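PDB 2BOY: 3-chlorocatechol 1,2-dioxygenase from Rhodococcus opacus, which probably cleaves the ring of catechols such as 3-chlorocatechol between the two hydroxyl-bearing carbons, using a ferric iron. Local coordinates for residues A[78-83]-A[144-149]; A[106-111]-A[154-159]; A[120-125]-A[192-197]; A[204-209]-A[247-252]. All coordinates share one frame; numbering follows the deposited sequence.

Interaction 1 (A[78-83]-A[144-149]). With BHO (benzhydroxamic acid), chain J.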
# COMPACT_ATOMS: atom_id res chain seq x y z
N TYR A 78 11.46 -9.53 11.79
CA TYR A 78 12.86 -9.87 11.96
C TYR A 78 13.15 -11.25 12.51
O TYR A 78 14.30 -11.51 12.90
CB TYR A 78 13.57 -8.82 12.84
CG TYR A 78 13.57 -7.43 12.23
CD1 TYR A 78 13.44 -7.24 10.84
CD2 TYR A 78 13.75 -6.32 13.03
CE1 TYR A 78 13.47 -5.92 10.29
CE2 TYR A 78 13.77 -5.03 12.50
CZ TYR A 78 13.64 -4.84 11.15
OH TYR A 78 13.68 -3.52 10.70
N PHE A 79 12.17 -12.15 12.52
CA PHE A 79 12.47 -13.53 12.90
C PHE A 79 13.33 -14.16 11.82
O PHE A 79 13.09 -13.89 10.64
CB PHE A 79 11.18 -14.38 13.00
CG PHE A 79 11.44 -15.84 13.25
CD1 PHE A 79 12.04 -16.26 14.45
CD2 PHE A 79 11.06 -16.81 12.30
CE1 PHE A 79 12.27 -17.62 14.67
CE2 PHE A 79 11.29 -18.19 12.53
CZ PHE A 79 11.90 -18.60 13.70
N ILE A 80 14.30 -14.99 12.23
CA ILE A 80 15.10 -15.79 11.31
C ILE A 80 15.16 -17.24 11.80
O ILE A 80 15.63 -17.52 12.94
CB ILE A 80 16.55 -15.19 11.17
CG1 ILE A 80 16.52 -13.70 10.71
CG2 ILE A 80 17.38 -16.08 10.24
CD1 ILE A 80 16.31 -13.44 9.16
N PRO A 81 14.69 -18.19 10.98
CA PRO A 81 14.68 -19.59 11.38
C PRO A 81 16.08 -20.14 11.46
O PRO A 81 17.02 -19.54 10.89
CB PRO A 81 13.93 -20.28 10.21
CG PRO A 81 14.26 -19.39 9.02
CD PRO A 81 14.11 -18.00 9.64
N GLY A 82 16.22 -21.25 12.16
CA GLY A 82 17.49 -21.93 12.22
C GLY A 82 18.44 -21.54 13.34
O GLY A 82 19.59 -21.98 13.32
N ALA A 83 18.00 -20.75 14.31
CA ALA A 83 18.91 -20.37 15.43
C ALA A 83 19.48 -21.59 16.13
O ALA A 83 18.81 -22.64 16.21
CB ALA A 83 18.16 -19.45 16.46
N LEU A 144 23.68 -13.80 16.13
CA LEU A 144 23.91 -13.10 17.40
C LEU A 144 22.51 -12.90 18.01
O LEU A 144 21.59 -12.47 17.29
CB LEU A 144 24.51 -11.73 17.17
CG LEU A 144 25.17 -11.12 18.41
CD1 LEU A 144 26.53 -11.90 18.62
CD2 LEU A 144 25.37 -9.66 18.19
N PHE A 145 22.36 -13.17 19.31
CA PHE A 145 21.11 -12.89 20.04
C PHE A 145 19.90 -13.59 19.43
O PHE A 145 18.79 -13.07 19.48
CB PHE A 145 20.85 -11.38 20.19
CG PHE A 145 21.71 -10.74 21.25
CD1 PHE A 145 22.71 -9.82 20.89
CD2 PHE A 145 21.60 -11.15 22.57
CE1 PHE A 145 23.54 -9.28 21.88
CE2 PHE A 145 22.40 -10.60 23.58
CZ PHE A 145 23.38 -9.66 23.22
N ARG A 146 20.13 -14.80 18.93
CA ARG A 146 19.06 -15.70 18.46
C ARG A 146 19.39 -17.10 18.95
O ARG A 146 20.51 -17.60 18.73
CB ARG A 146 19.05 -15.68 16.92
CG ARG A 146 18.72 -14.32 16.31
CD ARG A 146 18.74 -14.27 14.77
NE ARG A 146 18.45 -12.93 14.24
CZ ARG A 146 17.23 -12.43 14.02
NH1 ARG A 146 16.11 -13.14 14.30
NH2 ARG A 146 17.13 -11.21 13.50
N GLY A 147 18.42 -17.77 19.61
CA GLY A 147 18.69 -19.10 20.12
C GLY A 147 17.44 -19.92 20.39
O GLY A 147 16.35 -19.35 20.63
N LYS A 148 17.62 -21.23 20.43
CA LYS A 148 16.54 -22.14 20.79
C LYS A 148 16.90 -22.85 22.10
O LYS A 148 18.02 -23.32 22.27
CB LYS A 148 16.36 -23.20 19.71
CG LYS A 148 15.87 -22.60 18.40
CD LYS A 148 15.88 -23.63 17.34
CE LYS A 148 15.17 -23.15 16.09
NZ LYS A 148 15.10 -24.30 15.20
N ILE A 149 15.92 -22.94 22.98
CA ILE A 149 16.05 -23.66 24.25
C ILE A 149 14.82 -24.54 24.46
O ILE A 149 13.84 -24.47 23.69
CB ILE A 149 16.16 -22.65 25.38
CG1 ILE A 149 15.02 -21.66 25.24
CG2 ILE A 149 17.48 -21.88 25.28
CD1 ILE A 149 14.73 -20.87 26.46
C1 BHO J . 9.42 -5.12 15.06
C2 BHO J . 7.95 -5.03 14.91
C3 BHO J . 7.43 -4.20 13.92
C4 BHO J . 8.30 -3.46 13.11
C5 BHO J . 9.68 -3.54 13.27
C6 BHO J . 10.25 -4.36 14.24
C BHO J . 9.97 -6.01 16.12
O1 BHO J . 9.29 -6.20 17.07
N BHO J . 11.17 -6.57 16.12
O2 BHO J . 11.66 -7.19 15.16
O HOH W 1 15.64 -15.76 15.02
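Arg146 reaches the backbone of Tyr78 with the end of its guanidinium. Both NH1 (2.8 Å) and NH2 (2.9 Å) of Arg146 donate to the single atom Tyr78 O, which lies at the guanidinium edge, near its plane. The arginine chain is extended from CG to NE, which carries the guanidinium out to the 78-83 loop. Ile80 CG1 sits over the centre of one guanidinium face, 3.6 Å from Arg146 CZ. A water at the edge accepts from NH1 and donates to Ile80 O. Ser134 OG bonds Arg146 NE. Together these contacts probably fix the rotation of the guanidinium. A leucine in place of Arg146 would probably leave Tyr78 O and the water without these donors and let the 78-83 loop shift. This loop comes after helix 56-64 and runs beside strand 146-150 of the catalytic beta domain. Tyr78 itself lines the active-site pocket. Its CD2 is 3.1 Å from O2 of benzhydroxamic acid, and its OH bonds Tyr167 OH. Ala83 also packs closely, with CB 3.6 Å from Arg146 C. The lysine end is looser. Lys148 CD still touches Ala83 O at 3.3 Å, but the chain runs on toward the partly exposed side, and Lys148 NZ is 4.2 Å from Ala83 O.

Interaction 2 (A[106-111]-A[154-159]); sequences RGEVVD and NGRFTL
Gly107 O receives two donors. Phe157 N gives its N-H to Gly107 O at 3.1 Å, from above the carbonyl plane. A water donates to Gly107 O at 2.7 Å and is also weakly bonded by Arg156 NH1. Gly107 N returns a bond to Phe157 O, which makes Gly107 and Phe157 an antiparallel hydrogen-bonded pair. Further along, Val109 N donates to Gly155 O at 2.8 Å. The Phe157 ring folds back over Gly107. Its CG stands in the crowded position between the backbone N and the carbonyl carbon (chi1 62°). Gly107 CA lies over one face of the ring, 3.8 Å from its centroid, a CH-pi contact. The lack of a side chain at Gly107 allows this, because the ring occupies the place where a CB would stand. Strand 102-110 joins two strands of the beta sandwich that forms the catalytic domain. It pairs with 156-162 antiparallel and with 241-250 parallel. Phe157 points into the core, where it touches Leu122. The other face carries Arg106, Glu108, Arg156 and Thr158. Here the carboxylate of Glu108 stacks on a face of the Arg156 guanidinium, with the planes 24° apart. Glu108 OE2 is 3.5 Å from Arg156 NH2. This is a salt bridge of charge alone, since no N-H points at the oxygen. A second water donates to both Glu108 OE2 (2.9 Å) and Asn154 O (2.7 Å). Arg106 and Thr158 lie side by side, pointing the same way, with Arg106 NH1 3.6 Å from Thr158 OG1.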
# COMPACT_ATOMS: atom_id res chain seq x y z
N ARG A 106 14.43 -16.20 34.05
CA ARG A 106 13.96 -17.49 34.57
C ARG A 106 12.57 -17.72 34.00
O ARG A 106 11.61 -16.99 34.34
CB ARG A 106 13.91 -17.46 36.12
CG ARG A 106 15.28 -17.21 36.74
CD ARG A 106 15.28 -17.09 38.29
NE ARG A 106 16.60 -16.64 38.81
CZ ARG A 106 17.68 -17.40 38.76
NH1 ARG A 106 17.55 -18.62 38.24
NH2 ARG A 106 18.85 -16.98 39.25
N GLY A 107 12.46 -18.72 33.11
CA GLY A 107 11.21 -19.03 32.44
C GLY A 107 10.53 -20.27 32.99
O GLY A 107 11.18 -21.17 33.54
N GLU A 108 9.21 -20.30 32.86
CA GLU A 108 8.45 -21.50 33.17
C GLU A 108 7.34 -21.55 32.11
O GLU A 108 6.78 -20.49 31.71
CB GLU A 108 7.83 -21.43 34.60
CG GLU A 108 7.11 -22.74 35.02
CD GLU A 108 6.34 -22.63 36.34
OE1 GLU A 108 5.85 -21.52 36.67
OE2 GLU A 108 6.18 -23.69 37.00
N VAL A 109 7.02 -22.76 31.67
CA VAL A 109 5.90 -22.98 30.76
C VAL A 109 4.98 -24.03 31.40
O VAL A 109 5.46 -25.12 31.75
CB VAL A 109 6.31 -23.45 29.34
CG1 VAL A 109 5.04 -23.50 28.42
CG2 VAL A 109 7.45 -22.55 28.68
N VAL A 110 3.70 -23.67 31.54
CA VAL A 110 2.70 -24.58 32.13
C VAL A 110 1.55 -24.83 31.15
O VAL A 110 1.43 -24.11 30.17
CB VAL A 110 2.15 -24.00 33.43
CG1 VAL A 110 3.28 -23.84 34.50
CG2 VAL A 110 1.33 -22.66 33.18
N ASP A 111 0.71 -25.85 31.40
CA ASP A 111 -0.48 -26.04 30.59
C ASP A 111 -1.66 -25.29 31.24
O ASP A 111 -1.48 -24.62 32.26
CB ASP A 111 -0.77 -27.53 30.36
CG ASP A 111 -1.05 -28.29 31.66
OD1 ASP A 111 -1.46 -27.67 32.66
OD2 ASP A 111 -0.87 -29.52 31.75
N ASN A 154 10.76 -29.85 34.80
CA ASN A 154 9.89 -29.02 35.62
C ASN A 154 9.25 -27.89 34.84
O ASN A 154 8.65 -27.02 35.44
CB ASN A 154 10.66 -28.47 36.82
CG ASN A 154 11.21 -29.59 37.70
OD1 ASN A 154 10.52 -30.58 37.96
ND2 ASN A 154 12.45 -29.45 38.14
N GLY A 155 9.41 -27.88 33.52
CA GLY A 155 8.81 -26.83 32.70
C GLY A 155 9.60 -25.52 32.77
O GLY A 155 9.07 -24.46 32.38
N ARG A 156 10.85 -25.59 33.22
CA ARG A 156 11.65 -24.42 33.52
C ARG A 156 12.91 -24.30 32.67
O ARG A 156 13.41 -25.28 32.10
CB ARG A 156 12.06 -24.42 35.00
CG ARG A 156 10.90 -24.17 35.96
CD ARG A 156 11.32 -24.11 37.45
NE ARG A 156 10.15 -23.94 38.32
CZ ARG A 156 9.58 -22.75 38.60
NH1 ARG A 156 10.07 -21.61 38.11
NH2 ARG A 156 8.51 -22.69 39.39
N PHE A 157 13.44 -23.09 32.61
CA PHE A 157 14.77 -22.87 32.03
C PHE A 157 15.28 -21.57 32.62
O PHE A 157 14.51 -20.73 33.13
CB PHE A 157 14.72 -22.77 30.47
CG PHE A 157 13.90 -21.60 29.96
CD1 PHE A 157 14.46 -20.33 29.83
CD2 PHE A 157 12.56 -21.76 29.63
CE1 PHE A 157 13.70 -19.25 29.36
CE2 PHE A 157 11.78 -20.69 29.17
CZ PHE A 157 12.35 -19.44 29.01
N THR A 158 16.60 -21.40 32.54
CA THR A 158 17.25 -20.17 32.95
C THR A 158 18.04 -19.77 31.75
O THR A 158 18.75 -20.61 31.16
CB THR A 158 18.21 -20.47 34.13
OG1 THR A 158 17.44 -20.79 35.31
CG2 THR A 158 18.99 -19.22 34.53
N LEU A 159 17.95 -18.49 31.37
CA LEU A 159 18.61 -18.02 30.15
C LEU A 159 19.43 -16.78 30.48
O LEU A 159 18.91 -15.84 31.10
CB LEU A 159 17.56 -17.72 29.06
CG LEU A 159 18.06 -17.10 27.72
CD1 LEU A 159 18.99 -18.06 27.01
CD2 LEU A 159 16.88 -16.73 26.82
O HOH W 2 12.48 -20.87 35.88
O HOH W 3 7.59 -26.15 37.78

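Interaction 3 (A[120-125]-A[192-197]); sequences VLLDMW and LHWIIA. With FE (Fe (III) ion), chain I; BHO (benzhydroxamic acid), chain J.
His193 lies against Trp125 from CB to the near part of its ring. Its CB lies over the six-membered ring of the indole. The first torsion sets CG anti to the carbonyl carbon (chi1 -75°), and CG then meets Trp125 NE1 and CE2. His193 ND1 is 3.6 Å from Trp125 CZ2, and His193 CD2 is 3.4 Å from Trp125 NE1. The imidazole and the five-membered ring of the indole form an offset stack, with centroids 4.1 Å apart and planes at 6°. His193 CE1 approaches O1 of benzhydroxamic acid. At the tip, His193 NE2 binds the ferric iron at 2.2 Å. The stack probably helps to fix the rotation of the imidazole. Ile195 CD1 touches the far corner of the indole at CH2. The other face of the sheet is apolar. Met124 CG lies over the centre of the Trp194 six-membered ring, 3.4 Å from its centroid. The sulfur makes a Met-aromatic contact with the same ring. Met124 CE ends against Leu192 CD2. Leu122 CD2 meets both Trp194 CE3 and Ile196 CG1. Six backbone hydrogen bonds pair the strands antiparallel, the straightest being Asp123 N to Ile195 O (174°). Tyr133 and His191 also bind the iron. Ferric iron held by tyrosine and histidine side chains is the site characteristic of the intradiol ring-cleavage dioxygenases.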
# COMPACT_ATOMS: atom_id res chain seq x y z
N VAL A 120 9.14 -28.19 25.90
CA VAL A 120 8.62 -27.10 25.07
C VAL A 120 9.82 -26.48 24.39
O VAL A 120 10.86 -26.30 25.04
CB VAL A 120 7.86 -26.05 25.93
CG1 VAL A 120 7.41 -24.84 25.10
CG2 VAL A 120 6.65 -26.72 26.63
N LEU A 121 9.69 -26.19 23.09
CA LEU A 121 10.80 -25.58 22.35
C LEU A 121 10.49 -24.10 22.28
O LEU A 121 9.35 -23.71 21.96
CB LEU A 121 10.93 -26.17 20.93
CG LEU A 121 11.54 -27.57 20.63
CD1 LEU A 121 11.68 -28.53 21.80
CD2 LEU A 121 10.80 -28.27 19.47
N LEU A 122 11.49 -23.28 22.61
CA LEU A 122 11.32 -21.82 22.55
C LEU A 122 12.40 -21.24 21.65
O LEU A 122 13.58 -21.57 21.82
CB LEU A 122 11.39 -21.15 23.94
CG LEU A 122 10.35 -21.50 25.01
CD1 LEU A 122 10.83 -22.70 25.82
CD2 LEU A 122 10.06 -20.34 25.90
N ASP A 123 11.98 -20.43 20.69
CA ASP A 123 12.87 -19.72 19.81
C ASP A 123 12.87 -18.29 20.33
O ASP A 123 11.81 -17.68 20.39
CB ASP A 123 12.29 -19.73 18.40
CG ASP A 123 13.29 -20.09 17.34
OD1 ASP A 123 12.98 -20.89 16.46
OD2 ASP A 123 14.43 -19.60 17.28
N MET A 124 14.02 -17.72 20.65
CA MET A 124 14.04 -16.33 21.18
C MET A 124 14.97 -15.48 20.35
O MET A 124 16.00 -15.98 19.92
CB MET A 124 14.47 -16.34 22.64
CG MET A 124 14.10 -15.07 23.44
SD MET A 124 15.23 -13.62 23.22
CE MET A 124 16.34 -13.78 24.64
N TRP A 125 14.55 -14.27 20.00
CA TRP A 125 15.44 -13.33 19.32
C TRP A 125 15.24 -11.96 19.90
O TRP A 125 14.16 -11.63 20.39
CB TRP A 125 15.27 -13.35 17.77
CG TRP A 125 13.95 -12.87 17.20
CD1 TRP A 125 13.75 -11.73 16.49
CD2 TRP A 125 12.68 -13.58 17.20
NE1 TRP A 125 12.44 -11.65 16.07
CE2 TRP A 125 11.75 -12.75 16.52
CE3 TRP A 125 12.24 -14.80 17.75
CZ2 TRP A 125 10.38 -13.10 16.36
CZ3 TRP A 125 10.88 -15.16 17.60
CH2 TRP A 125 9.96 -14.30 16.92
N LEU A 192 12.05 -8.86 24.20
CA LEU A 192 12.52 -10.17 23.85
C LEU A 192 11.37 -10.79 23.07
O LEU A 192 10.22 -10.73 23.56
CB LEU A 192 12.76 -11.01 25.10
CG LEU A 192 13.70 -10.36 26.13
CD1 LEU A 192 13.87 -11.32 27.30
CD2 LEU A 192 15.06 -10.13 25.40
N HIS A 193 11.68 -11.37 21.90
CA HIS A 193 10.67 -12.07 21.01
C HIS A 193 10.68 -13.56 21.33
O HIS A 193 11.75 -14.11 21.52
CB HIS A 193 11.09 -11.97 19.56
CG HIS A 193 10.87 -10.62 18.92
ND1 HIS A 193 9.65 -10.26 18.40
CD2 HIS A 193 11.72 -9.58 18.68
CE1 HIS A 193 9.74 -9.04 17.90
NE2 HIS A 193 10.98 -8.60 18.07
N TRP A 194 9.52 -14.25 21.26
CA TRP A 194 9.50 -15.68 21.56
C TRP A 194 8.49 -16.36 20.64
O TRP A 194 7.42 -15.81 20.40
CB TRP A 194 8.99 -15.92 22.98
CG TRP A 194 9.77 -15.24 24.06
CD1 TRP A 194 9.63 -13.95 24.48
CD2 TRP A 194 10.80 -15.82 24.86
NE1 TRP A 194 10.54 -13.69 25.48
CE2 TRP A 194 11.25 -14.83 25.74
CE3 TRP A 194 11.41 -17.09 24.91
CZ2 TRP A 194 12.26 -15.06 26.68
CZ3 TRP A 194 12.43 -17.32 25.85
CH2 TRP A 194 12.83 -16.31 26.71
N ILE A 195 8.90 -17.50 20.09
CA ILE A 195 7.94 -18.45 19.47
C ILE A 195 8.10 -19.73 20.26
O ILE A 195 9.21 -20.25 20.37
CB ILE A 195 8.21 -18.64 17.96
CG1 ILE A 195 7.83 -17.36 17.19
CG2 ILE A 195 7.38 -19.87 17.38
CD1 ILE A 195 8.36 -17.33 15.74
N ILE A 196 6.99 -20.23 20.80
CA ILE A 196 7.01 -21.29 21.79
C ILE A 196 6.08 -22.39 21.29
O ILE A 196 4.93 -22.11 20.93
CB ILE A 196 6.51 -20.73 23.13
CG1 ILE A 196 7.40 -19.52 23.54
CG2 ILE A 196 6.53 -21.82 24.25
CD1 ILE A 196 6.76 -18.66 24.62
N ALA A 197 6.58 -23.62 21.28
CA ALA A 197 5.84 -24.70 20.63
C ALA A 197 6.03 -26.04 21.35
O ALA A 197 7.10 -26.33 21.88
CB ALA A 197 6.33 -24.82 19.18
FE FE I . 11.83 -6.63 17.70
C1 BHO J . 9.42 -5.12 15.06
C2 BHO J . 7.95 -5.03 14.91
C3 BHO J . 7.43 -4.20 13.92
C4 BHO J . 8.30 -3.46 13.11
C5 BHO J . 9.68 -3.54 13.27
C6 BHO J . 10.25 -4.36 14.24
C BHO J . 9.97 -6.01 16.12
O1 BHO J . 9.29 -6.20 17.07
N BHO J . 11.17 -6.57 16.12
O2 BHO J . 11.66 -7.19 15.16

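Interaction 4 (A[204-209]-A[247-252])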
# COMPACT_ATOMS: atom_id res chain seq x y z
N LEU A 204 2.65 -20.33 20.74
CA LEU A 204 2.43 -19.01 21.23
C LEU A 204 3.54 -18.13 20.65
O LEU A 204 4.70 -18.47 20.78
CB LEU A 204 2.51 -18.99 22.77
CG LEU A 204 2.63 -17.62 23.47
CD1 LEU A 204 1.46 -16.72 23.12
CD2 LEU A 204 2.78 -17.80 25.00
N THR A 205 3.17 -17.06 19.98
CA THR A 205 4.11 -15.98 19.63
C THR A 205 3.89 -14.79 20.50
O THR A 205 2.78 -14.26 20.59
CB THR A 205 3.89 -15.60 18.17
OG1 THR A 205 4.28 -16.73 17.35
CG2 THR A 205 4.90 -14.43 17.73
N THR A 206 4.97 -14.27 21.11
CA THR A 206 4.77 -13.17 22.02
C THR A 206 6.06 -12.35 22.18
O THR A 206 7.08 -12.67 21.56
CB THR A 206 4.20 -13.71 23.38
OG1 THR A 206 3.71 -12.63 24.20
CG2 THR A 206 5.26 -14.45 24.25
N GLN A 207 5.98 -11.30 22.98
CA GLN A 207 7.14 -10.41 23.23
C GLN A 207 7.08 -10.05 24.68
O GLN A 207 5.99 -9.90 25.23
CB GLN A 207 6.95 -9.11 22.47
CG GLN A 207 7.08 -9.27 20.96
CD GLN A 207 7.26 -7.97 20.24
OE1 GLN A 207 7.89 -7.03 20.75
NE2 GLN A 207 6.72 -7.91 19.03
N LEU A 208 8.24 -9.83 25.30
CA LEU A 208 8.20 -9.35 26.70
C LEU A 208 9.00 -8.05 26.76
O LEU A 208 10.03 -7.97 26.14
CB LEU A 208 8.81 -10.41 27.64
CG LEU A 208 8.01 -11.73 27.64
CD1 LEU A 208 8.73 -12.85 28.38
CD2 LEU A 208 6.59 -11.51 28.21
N TYR A 209 8.48 -7.08 27.48
CA TYR A 209 9.02 -5.72 27.57
C TYR A 209 9.48 -5.48 29.00
O TYR A 209 9.27 -6.31 29.86
CB TYR A 209 7.90 -4.74 27.24
CG TYR A 209 7.26 -4.98 25.90
CD1 TYR A 209 6.10 -5.74 25.80
CD2 TYR A 209 7.81 -4.43 24.73
CE1 TYR A 209 5.51 -5.98 24.56
CE2 TYR A 209 7.23 -4.67 23.49
CZ TYR A 209 6.09 -5.44 23.42
OH TYR A 209 5.49 -5.66 22.20
N TYR A 247 9.27 -15.12 34.24
CA TYR A 247 8.00 -15.09 33.51
C TYR A 247 7.44 -16.49 33.40
O TYR A 247 8.18 -17.44 33.20
CB TYR A 247 8.15 -14.51 32.09
CG TYR A 247 6.81 -14.19 31.45
CD1 TYR A 247 6.09 -13.03 31.80
CD2 TYR A 247 6.27 -15.05 30.50
CE1 TYR A 247 4.83 -12.75 31.22
CE2 TYR A 247 5.06 -14.80 29.92
CZ TYR A 247 4.33 -13.64 30.29
OH TYR A 247 3.12 -13.40 29.68
N LYS A 248 6.12 -16.58 33.46
CA LYS A 248 5.46 -17.85 33.26
C LYS A 248 4.57 -17.80 32.05
O LYS A 248 3.61 -16.99 32.00
CB LYS A 248 4.59 -18.21 34.49
CG LYS A 248 3.75 -19.49 34.29
CD LYS A 248 2.82 -19.82 35.50
CE LYS A 248 1.49 -19.01 35.46
NZ LYS A 248 0.77 -18.89 36.80
N PHE A 249 4.88 -18.66 31.06
CA PHE A 249 4.10 -18.81 29.84
C PHE A 249 3.08 -19.96 29.98
O PHE A 249 3.33 -20.95 30.68
CB PHE A 249 5.00 -19.21 28.66
CG PHE A 249 6.15 -18.23 28.37
CD1 PHE A 249 7.41 -18.46 28.89
CD2 PHE A 249 5.97 -17.16 27.48
CE1 PHE A 249 8.50 -17.63 28.59
CE2 PHE A 249 7.06 -16.30 27.18
CZ PHE A 249 8.31 -16.58 27.72
N THR A 250 1.93 -19.82 29.33
CA THR A 250 0.94 -20.90 29.31
C THR A 250 0.63 -21.33 27.88
O THR A 250 0.43 -20.47 27.03
CB THR A 250 -0.34 -20.51 30.01
OG1 THR A 250 -0.05 -20.19 31.38
CG2 THR A 250 -1.31 -21.74 30.11
N LEU A 251 0.60 -22.64 27.63
CA LEU A 251 0.13 -23.16 26.34
C LEU A 251 -1.19 -23.91 26.54
O LEU A 251 -1.39 -24.58 27.57
CB LEU A 251 1.16 -24.10 25.71
CG LEU A 251 2.59 -23.61 25.36
CD1 LEU A 251 3.39 -24.64 24.55
CD2 LEU A 251 2.46 -22.28 24.57
N GLY A 252 -2.07 -23.84 25.53
CA GLY A 252 -3.34 -24.53 25.61
C GLY A 252 -3.32 -25.66 24.61
O GLY A 252 -2.68 -25.55 23.58
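Tyr247 and Leu208 meet in the interior of the beta sandwich. The two strand segments here are not paired. The axes of 204-209 and 247-250 come within 9.5 Å, and their N-to-C directions are 152° apart, roughly antiparallel, so the gap is filled mainly by side chains. With CG anti to the backbone N (chi1 -167°), the Tyr247 ring turns one face to Leu208. Leu208 CD2 stands over the centre of that face, 3.7 Å from the centroid, in a CH-pi contact. Tyr247 CD2 in turn lies over the centre of the Phe249 ring, 3.5 Å above its plane. An alanine at Tyr247 would probably open a gap beside Leu208 CD2 and remove the cover from one face of Phe249. Two residues on, Phe249 points across to strand 204-210. Its CE2 meets Thr206 CG2 at the ring edge, at 3.9 Å. Its CZ touches Leu208 CD1 at 3.8 Å, so that Leu208 is shared by both aromatic rings. Leu204 crosses Phe249 at about a right angle, with its CD2 near Phe249 CD2. Trp194 of strand 187-197, which pairs with 204-210, also meets the Phe249 ring. The polar end of Thr206 turns to another partner, its OG1 bonding Gln71 O. Thr250 directs its side chain away, and its backbone O comes near Leu204 CD2, a loose contact. Leu251 then closes the row, its CD2 lying 3.8 Å from Leu204 CB.

Interactions 3 and 4 are buried; interactions 1 and 2 are only partly so. Interaction 3 is central. Strand 121-125 is flanked by strand 146-150 of interaction 1, with Gly147 O bonded to Met124 N. Strand 187-197 is flanked by strand 204-210 of interaction 4. Interaction 2 joins interaction 4 through strands 102-110 and 241-250, where Glu108 O bonds Phe249 N. Phe157 of interaction 2 packs on Leu122 of interaction 3. The chemistry follows the place. Interactions 1 and 3 both touch the benzhydroxamic acid, one through a pocket tyrosine and the other through an iron ligand. Interaction 2 has charges and waters on its outer face. Interaction 4 is apolar packing.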